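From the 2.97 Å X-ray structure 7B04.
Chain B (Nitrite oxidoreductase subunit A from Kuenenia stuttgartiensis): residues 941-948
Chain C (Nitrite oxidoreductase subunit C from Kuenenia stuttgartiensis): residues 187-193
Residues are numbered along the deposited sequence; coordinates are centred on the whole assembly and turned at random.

Chain B, residues 941-948: DPYRMDKR
Chain C 187-193: RYPNMHD

How does chain C begin its approach? After Arg C187, which makes no contact, Tyr C188 (phi/psi -124/81, chi1 m, chi2 -76°) points toward chain B and lays its ring obliquely over a face of Tyr B943 (-90/-12, chi1 m, chi2 -72°). The planes lie at 32°, centroids 4.2 Å apart, with Tyr B943 CD1 3.4 Å from Tyr C188 CD2. Met B945 (m, t, t) starts away, but its flexible chain returns CE to 3.5 Å from Tyr C188 CE1.

What does the turn accomplish? A type I turn, closed by Met C191 N to Tyr C188 O at 3.1 Å, carries Pro C189 (-68/-15) away and Asn C190 (-91/1, chi1 m, chi2 -37°) toward the contact. There Asn C190 ND2 donates to Arg B944 O at 3.2 Å, while Asn C190 CB packs 3.8 Å from Arg B944 CB. Arg B944 (m, t, p, chi4 -108°) adopts a left-handed 52/62.

Where do the CA atoms come closest? Met C191 CA lies 3.6 Å from Tyr B943 CA; Asn C190 CA and Arg B944 CA are 5.4 Å apart, an antiparallel register. Met C191 (-66/155; p, t, m) sets CB 3.7 Å from Tyr B943 CD1. Of 453 Å² buried, Tyr B943, Asn C190 and Tyr C188 contribute most.

What secures the far end? Extended His C192 (-144/133, chi1 t) donates its backbone N to Pro B942 O (Pro B942 -68/-24) at 3.0 Å, nearly straight at 163°.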

# COMPACT_ATOMS: atom_id res chain seq x y z
N ASP B 941 -7.69 12.49 6.70
CA ASP B 941 -8.61 12.78 7.79
C ASP B 941 -10.00 12.27 7.43
O ASP B 941 -10.60 12.73 6.45
CB ASP B 941 -8.63 14.29 8.09
CG ASP B 941 -9.63 14.67 9.17
OD1 ASP B 941 -9.24 15.31 10.15
OD2 ASP B 941 -10.83 14.36 9.02
N PRO B 942 -10.55 11.32 8.19
CA PRO B 942 -11.90 10.82 7.88
C PRO B 942 -12.99 11.86 8.11
O PRO B 942 -14.05 11.75 7.48
CB PRO B 942 -12.06 9.62 8.82
CG PRO B 942 -11.14 9.93 9.97
CD PRO B 942 -9.97 10.66 9.37
N TYR B 943 -12.76 12.84 8.97
CA TYR B 943 -13.74 13.88 9.27
C TYR B 943 -13.62 15.09 8.35
O TYR B 943 -14.53 15.93 8.34
CB TYR B 943 -13.60 14.33 10.72
CG TYR B 943 -13.66 13.19 11.72
CD1 TYR B 943 -14.86 12.54 11.99
CD2 TYR B 943 -12.52 12.78 12.40
CE1 TYR B 943 -14.92 11.50 12.90
CE2 TYR B 943 -12.58 11.74 13.31
CZ TYR B 943 -13.78 11.11 13.56
OH TYR B 943 -13.84 10.07 14.47
N ARG B 944 -12.54 15.19 7.58
CA ARG B 944 -12.31 16.28 6.62
C ARG B 944 -12.49 17.65 7.28
O ARG B 944 -13.36 18.44 6.90
CB ARG B 944 -13.24 16.13 5.41
CG ARG B 944 -12.95 14.90 4.57
CD ARG B 944 -13.80 14.90 3.31
NE ARG B 944 -13.43 15.99 2.40
CZ ARG B 944 -14.18 17.06 2.19
NH1 ARG B 944 -13.78 17.99 1.33
NH2 ARG B 944 -15.33 17.20 2.83
N MET B 945 -11.64 17.92 8.27
CA MET B 945 -11.71 19.21 8.96
C MET B 945 -11.36 20.37 8.03
O MET B 945 -11.92 21.46 8.17
CB MET B 945 -10.79 19.20 10.17
CG MET B 945 -11.16 18.15 11.21
SD MET B 945 -10.02 18.12 12.60
CE MET B 945 -10.61 16.67 13.48
N ASP B 946 -10.45 20.15 7.09
CA ASP B 946 -10.14 21.13 6.05
C ASP B 946 -11.01 20.80 4.85
O ASP B 946 -10.75 19.83 4.13
CB ASP B 946 -8.66 21.11 5.71
CG ASP B 946 -8.24 22.25 4.80
OD1 ASP B 946 -9.10 23.08 4.42
OD2 ASP B 946 -7.04 22.33 4.46
N LYS B 947 -12.06 21.60 4.62
CA LYS B 947 -13.02 21.27 3.57
C LYS B 947 -12.40 21.32 2.17
O LYS B 947 -12.94 20.70 1.25
CB LYS B 947 -14.25 22.17 3.67
CG LYS B 947 -14.10 23.60 3.18
CD LYS B 947 -15.46 24.29 3.25
CE LYS B 947 -15.44 25.67 2.63
NZ LYS B 947 -16.81 26.28 2.65
N ARG B 948 -11.29 22.04 1.99
CA ARG B 948 -10.64 22.08 0.69
C ARG B 948 -10.15 20.71 0.26
O ARG B 948 -9.98 20.45 -0.94
CB ARG B 948 -9.46 23.05 0.71
CG ARG B 948 -9.81 24.52 0.88
CD ARG B 948 -8.54 25.34 0.95
NE ARG B 948 -7.79 25.06 2.17
CZ ARG B 948 -6.51 25.38 2.35
NH1 ARG B 948 -5.84 26.01 1.40
NH2 ARG B 948 -5.91 25.09 3.50
N ARG C 187 -20.71 16.53 15.18
CA ARG C 187 -19.47 17.20 15.54
C ARG C 187 -18.55 17.44 14.35
O ARG C 187 -17.88 18.47 14.29
CB ARG C 187 -18.72 16.39 16.60
CG ARG C 187 -17.36 16.95 17.00
CD ARG C 187 -17.49 18.30 17.69
NE ARG C 187 -16.20 18.84 18.10
CZ ARG C 187 -15.43 19.58 17.31
NH1 ARG C 187 -15.81 19.86 16.08
NH2 ARG C 187 -14.27 20.03 17.76
N TYR C 188 -18.52 16.51 13.40
CA TYR C 188 -17.67 16.60 12.21
C TYR C 188 -18.55 16.47 10.98
O TYR C 188 -18.66 15.39 10.38
CB TYR C 188 -16.57 15.53 12.23
CG TYR C 188 -15.69 15.59 13.46
CD1 TYR C 188 -14.72 16.57 13.59
CD2 TYR C 188 -15.84 14.67 14.49
CE1 TYR C 188 -13.91 16.64 14.71
CE2 TYR C 188 -15.03 14.72 15.61
CZ TYR C 188 -14.07 15.71 15.72
OH TYR C 188 -13.27 15.77 16.84
N PRO C 189 -19.21 17.56 10.57
CA PRO C 189 -20.19 17.46 9.47
C PRO C 189 -19.59 17.13 8.12
O PRO C 189 -20.34 16.75 7.21
CB PRO C 189 -20.85 18.85 9.47
CG PRO C 189 -19.81 19.75 10.03
CD PRO C 189 -19.06 18.95 11.06
N ASN C 190 -18.28 17.26 7.94
CA ASN C 190 -17.64 16.96 6.67
C ASN C 190 -17.16 15.51 6.57
O ASN C 190 -16.58 15.14 5.54
CB ASN C 190 -16.44 17.89 6.45
CG ASN C 190 -16.85 19.35 6.40
OD1 ASN C 190 -17.91 19.70 5.88
ND2 ASN C 190 -16.00 20.22 6.95
N MET C 191 -17.39 14.70 7.59
CA MET C 191 -16.86 13.35 7.64
C MET C 191 -17.46 12.47 6.55
O MET C 191 -18.57 12.71 6.05
CB MET C 191 -17.10 12.72 9.01
CG MET C 191 -18.55 12.37 9.30
SD MET C 191 -18.74 11.55 10.89
CE MET C 191 -17.99 9.96 10.55
N HIS C 192 -16.71 11.43 6.18
CA HIS C 192 -17.19 10.41 5.26
C HIS C 192 -16.63 9.06 5.68
O HIS C 192 -15.44 8.94 5.96
CB HIS C 192 -16.80 10.71 3.81
CG HIS C 192 -17.12 9.59 2.87
ND1 HIS C 192 -18.41 9.29 2.49
CD2 HIS C 192 -16.32 8.69 2.24
CE1 HIS C 192 -18.40 8.26 1.66
NE2 HIS C 192 -17.14 7.88 1.49
N ASP C 193 -17.51 8.06 5.73
CA ASP C 193 -17.14 6.67 5.98
C ASP C 193 -17.76 5.82 4.89
O ASP C 193 -18.93 6.00 4.54
CB ASP C 193 -17.63 6.24 7.37
CG ASP C 193 -17.08 4.90 7.80
OD1 ASP C 193 -15.90 4.85 8.22
OD2 ASP C 193 -17.83 3.90 7.73